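Local coordinates for protein MdcE (Pseudomonas aeruginosa, PDB 5VIP) that probably serves as the gamma subunit of a biotin-independent malonate decarboxylase, taking part in a transferase step of that enzyme, at residues 228-231 with 237-240; 27-32 with 108-113. One frame throughout, in Å; residues are numbered along the deposited sequence.

Contact 1 (228-231 with 237-240); sequences PVET and TADL
The carboxylate of D239 receives the backbone N-H groups of E230 and T231, two neighbours in the loop of a strand-loop-helix connection at the end of the sheet in what is probably a crotonase-like fold. The first turn of helix 237-254, where S236 OG bonds to D239 N, is thus tied back to the loop that follows strand 225-227. Each oxygen takes one nearly straight bond through its syn lone pair, E230 N lying 3.0 Å from D239 OD1. The second bond, T231 N to D239 OD2, has an angle of 178°. E230 N also makes a weak, bent bond to D239 OD2. Aspartate suits this place because its short chain holds both oxygens close to the helix start, where a negative charge probably gains from the helix dipole. V229 stands at about a right angle to D239, resting its branched carbon CB 3.6 Å from D239 OD1. E230 turns its CG in beside its own backbone N (chi1 -41°), laying that carbon 3.5 Å from D239 OD1, and then runs extended toward the helix. The two carboxylates are twisted 72° apart, and their like charges are bridged by R242, which forms salt bridges to both. T231 crosses D239 squarely, its OG1 hydrogen-bonded to V234 O. The methyl of A238 lies against the carboxylate end of E230, with E230 OE2 3.4 Å from A238 CB.

Contact 2 (27-32 with 108-113); sequences AWFQAL and LAIVDV
W28 O accepts the helical bond from L32 N at 2.9 Å, and the tip methyl of I110 comes alongside, I110 CD1 lying 4.1 Å from W28 O. This is helix-on-sheet packing: helix 24-33 lies over strand 106-113, an inner strand of a mixed sheet, in what is probably a crotonase-like fold. The short segments run nearly antiparallel, at 156°, with their axes 9.3 Å apart. Within them, I110 is the strand residue that touches the helix. Beta-branched isoleucine suits an extended backbone, and its chain is extended (chi2 170°), carrying CD1 to the helix backbone, 3.6 Å from F29 CA. Its other branch serves W28, with I110 CG2 4.2 Å from W28 CB. F29 swings its CG away from its backbone N (chi1 178°) and crosses I110 at about a right angle; its side chain also touches F60 of the neighbouring strand 56-63. The indole of W28 leads away from the strand and touches V243 of helix 237-254, while NE1 bonds to V232 O, which satisfies the one polar atom of a buried ring. L32, a branched apolar residue suited to the buried spot between indole and isoleucine, meets the indole at its edge, in the ring plane, and approaches the isoleucine obliquely, L32 CD1 lying 3.9 Å from I110 CD1.

Contact 2 comes first along the chain: both of its segments precede those of contact 1. The centres lie about 14 Å apart, on the same side of the chain's centre, contact 2 buried and contact 1 at the surface. The strands leading to both contacts belong to one sheet, in which strand 106-113 is an inner member and strand 225-227, which leads into contact 1, is outermost within this chain. Helices 24-33 and 237-254 meet directly, L240 CD1 lying 3.6 Å from L32 CD2, while the loop touches the indole through V229 CG1, 4.2 Å from W28 CH2. The first helix thereby packs on both strand 106-113 and the start of helix 237-254, joining regions far apart in sequence.

Contact 1 (228-231 with 237-240)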
loop_
_atom_site.group_PDB
_atom_site.type_symbol
_atom_site.label_atom_id
_atom_site.label_comp_id
_atom_site.label_asym_id
_atom_site.label_seq_id
_atom_site.Cartn_x
_atom_site.Cartn_y
_atom_site.Cartn_z
ATOM N N PRO A 228 -12.306 5.797 -23.780
ATOM C CA PRO A 228 -12.703 7.187 -23.998
ATOM C C PRO A 228 -14.167 7.391 -23.627
ATOM O O PRO A 228 -14.957 6.459 -23.748
ATOM C CB PRO A 228 -12.468 7.390 -25.501
ATOM C CG PRO A 228 -12.613 6.026 -26.095
ATOM C CD PRO A 228 -12.124 5.051 -25.038
ATOM N N VAL A 229 -14.519 8.589 -23.165
ATOM C CA VAL A 229 -15.901 8.906 -22.814
ATOM C C VAL A 229 -16.289 10.288 -23.372
ATOM O O VAL A 229 -15.422 11.143 -23.575
ATOM C CB VAL A 229 -16.124 8.867 -21.271
ATOM C CG1 VAL A 229 -15.881 7.459 -20.732
ATOM C CG2 VAL A 229 -15.206 9.852 -20.566
ATOM N N GLU A 230 -17.582 10.507 -23.611
ATOM C CA GLU A 230 -18.047 11.791 -24.165
ATOM C C GLU A 230 -18.122 12.905 -23.126
ATOM O O GLU A 230 -17.668 14.031 -23.371
ATOM C CB GLU A 230 -19.427 11.647 -24.828
ATOM C CG GLU A 230 -19.623 10.387 -25.636
ATOM C CD GLU A 230 -21.089 10.154 -26.034
ATOM O OE1 GLU A 230 -21.883 11.124 -26.012
ATOM O OE2 GLU A 230 -21.441 8.999 -26.380
ATOM N N THR A 231 -18.749 12.604 -21.991
ATOM C CA THR A 231 -18.903 13.570 -20.915
ATOM C C THR A 231 -18.432 12.899 -19.633
ATOM O O THR A 231 -19.192 12.213 -18.948
ATOM C CB THR A 231 -20.357 14.060 -20.751
ATOM O OG1 THR A 231 -21.230 12.934 -20.645
ATOM C CG2 THR A 231 -20.792 14.911 -21.946
ATOM N N THR A 237 -25.589 8.238 -21.556
ATOM C CA THR A 237 -26.147 6.891 -21.562
ATOM C C THR A 237 -25.205 5.938 -22.281
ATOM O O THR A 237 -24.997 4.811 -21.835
ATOM C CB THR A 237 -27.537 6.851 -22.243
ATOM O OG1 THR A 237 -28.396 7.809 -21.622
ATOM C CG2 THR A 237 -28.164 5.463 -22.114
ATOM N N ALA A 238 -24.632 6.405 -23.389
ATOM C CA ALA A 238 -23.694 5.605 -24.176
ATOM C C ALA A 238 -22.411 5.329 -23.389
ATOM O O ALA A 238 -21.821 4.255 -23.496
ATOM C CB ALA A 238 -23.366 6.306 -25.488
ATOM N N ASP A 239 -21.975 6.320 -22.621
ATOM C CA ASP A 239 -20.807 6.164 -21.761
ATOM C C ASP A 239 -21.042 5.056 -20.738
ATOM O O ASP A 239 -20.207 4.155 -20.557
ATOM C CB ASP A 239 -20.494 7.476 -21.049
ATOM C CG ASP A 239 -19.828 8.492 -21.951
ATOM O OD1 ASP A 239 -19.249 8.094 -22.985
ATOM O OD2 ASP A 239 -19.859 9.692 -21.606
ATOM N N LEU A 240 -22.196 5.128 -20.079
ATOM C CA LEU A 240 -22.577 4.165 -19.059
ATOM C C LEU A 240 -22.595 2.763 -19.661
ATOM O O LEU A 240 -22.116 1.805 -19.053
ATOM C CB LEU A 240 -23.941 4.539 -18.465
ATOM C CG LEU A 240 -24.364 3.984 -17.111
ATOM C CD1 LEU A 240 -23.270 4.215 -16.071
ATOM C CD2 LEU A 240 -25.676 4.638 -16.661
#

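Contact 2 (27-32 with 108-113)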
loop_
_atom_site.group_PDB
_atom_site.type_symbol
_atom_site.label_atom_id
_atom_site.label_comp_id
_atom_site.label_asym_id
_atom_site.label_seq_id
_atom_site.Cartn_x
_atom_site.Cartn_y
_atom_site.Cartn_z
ATOM N N ALA A 27 -20.323 11.212 -9.060
ATOM C CA ALA A 27 -21.085 11.209 -10.309
ATOM C C ALA A 27 -21.143 9.816 -10.920
ATOM O O ALA A 27 -22.206 9.343 -11.311
ATOM C CB ALA A 27 -20.482 12.186 -11.290
ATOM N N TRP A 28 -19.999 9.145 -10.984
ATOM C CA TRP A 28 -19.972 7.816 -11.585
ATOM C C TRP A 28 -20.554 6.746 -10.683
ATOM O O TRP A 28 -21.129 5.770 -11.176
ATOM C CB TRP A 28 -18.551 7.447 -11.984
ATOM C CG TRP A 28 -18.180 8.057 -13.295
ATOM C CD1 TRP A 28 -17.659 9.298 -13.505
ATOM C CD2 TRP A 28 -18.329 7.458 -14.586
ATOM N NE1 TRP A 28 -17.461 9.508 -14.853
ATOM C CE2 TRP A 28 -17.865 8.390 -15.537
ATOM C CE3 TRP A 28 -18.804 6.218 -15.031
ATOM C CZ2 TRP A 28 -17.863 8.125 -16.906
ATOM C CZ3 TRP A 28 -18.806 5.958 -16.397
ATOM C CH2 TRP A 28 -18.336 6.908 -17.314
ATOM N N PHE A 29 -20.411 6.914 -9.372
ATOM C CA PHE A 29 -21.043 5.980 -8.449
ATOM C C PHE A 29 -22.553 5.987 -8.648
ATOM O O PHE A 29 -23.183 4.933 -8.759
ATOM C CB PHE A 29 -20.711 6.319 -6.998
ATOM C CG PHE A 29 -21.374 5.409 -6.002
ATOM C CD1 PHE A 29 -20.781 4.195 -5.640
ATOM C CD2 PHE A 29 -22.590 5.758 -5.424
ATOM C CE1 PHE A 29 -21.396 3.348 -4.716
ATOM C CE2 PHE A 29 -23.206 4.922 -4.505
ATOM C CZ PHE A 29 -22.608 3.712 -4.153
ATOM N N GLN A 30 -23.121 7.186 -8.680
ATOM C CA GLN A 30 -24.566 7.338 -8.810
ATOM C C GLN A 30 -25.034 6.716 -10.125
ATOM O O GLN A 30 -25.997 5.942 -10.142
ATOM C CB GLN A 30 -24.969 8.808 -8.746
ATOM C CG GLN A 30 -26.466 9.018 -8.578
ATOM C CD GLN A 30 -26.927 10.392 -9.032
ATOM O OE1 GLN A 30 -26.292 11.029 -9.877
ATOM N NE2 GLN A 30 -28.031 10.863 -8.458
ATOM N N ALA A 31 -24.332 7.040 -11.213
ATOM C CA ALA A 31 -24.662 6.522 -12.538
ATOM C C ALA A 31 -24.616 5.002 -12.601
ATOM O O ALA A 31 -25.488 4.369 -13.201
ATOM C CB ALA A 31 -23.729 7.119 -13.567
ATOM N N LEU A 32 -23.603 4.410 -11.984
ATOM C CA LEU A 32 -23.405 2.972 -12.100
ATOM C C LEU A 32 -24.208 2.174 -11.068
ATOM O O LEU A 32 -24.681 1.082 -11.364
ATOM C CB LEU A 32 -21.913 2.632 -11.978
ATOM C CG LEU A 32 -21.014 2.998 -13.161
ATOM C CD1 LEU A 32 -19.559 3.175 -12.709
ATOM C CD2 LEU A 32 -21.115 1.924 -14.238
ATOM N N LEU A 108 -16.037 -3.485 -7.108
ATOM C CA LEU A 108 -15.793 -2.498 -8.147
ATOM C C LEU A 108 -15.416 -1.178 -7.502
ATOM O O LEU A 108 -16.281 -0.452 -6.991
ATOM C CB LEU A 108 -17.032 -2.333 -9.036
ATOM C CG LEU A 108 -17.583 -3.668 -9.559
ATOM C CD1 LEU A 108 -18.862 -3.479 -10.392
ATOM C CD2 LEU A 108 -16.526 -4.390 -10.378
ATOM N N ALA A 109 -14.121 -0.879 -7.494
ATOM C CA ALA A 109 -13.652 0.340 -6.867
ATOM C C ALA A 109 -13.688 1.474 -7.876
ATOM O O ALA A 109 -13.002 1.438 -8.894
ATOM C CB ALA A 109 -12.238 0.166 -6.298
ATOM N N ILE A 110 -14.506 2.476 -7.590
ATOM C CA ILE A 110 -14.541 3.666 -8.402
ATOM C C ILE A 110 -13.573 4.662 -7.794
ATOM O O ILE A 110 -13.752 5.116 -6.659
ATOM C CB ILE A 110 -15.953 4.265 -8.476
ATOM C CG1 ILE A 110 -16.916 3.240 -9.081
ATOM C CG2 ILE A 110 -15.927 5.554 -9.263
ATOM C CD1 ILE A 110 -18.383 3.643 -8.985
ATOM N N VAL A 111 -12.539 4.999 -8.550
ATOM C CA VAL A 111 -11.412 5.709 -7.977
ATOM C C VAL A 111 -11.344 7.164 -8.432
ATOM O O VAL A 111 -11.125 7.452 -9.605
ATOM C CB VAL A 111 -10.081 5.002 -8.328
ATOM C CG1 VAL A 111 -8.905 5.753 -7.713
ATOM C CG2 VAL A 111 -10.094 3.540 -7.841
ATOM N N ASP A 112 -11.535 8.075 -7.488
ATOM C CA ASP A 112 -11.286 9.488 -7.720
ATOM C C ASP A 112 -10.915 10.106 -6.385
ATOM O O ASP A 112 -11.769 10.652 -5.676
ATOM C CB ASP A 112 -12.508 10.186 -8.344
ATOM C CG ASP A 112 -12.314 11.693 -8.479
ATOM O OD1 ASP A 112 -11.157 12.153 -8.678
ATOM O OD2 ASP A 112 -13.326 12.425 -8.371
ATOM N N VAL A 113 -9.635 9.989 -6.035
ATOM C CA VAL A 113 -9.144 10.416 -4.731
ATOM C C VAL A 113 -7.907 11.284 -4.906
ATOM O O VAL A 113 -6.944 10.890 -5.574
ATOM C CB VAL A 113 -8.818 9.204 -3.829
ATOM C CG1 VAL A 113 -10.099 8.558 -3.342
ATOM C CG2 VAL A 113 -7.964 8.194 -4.593
#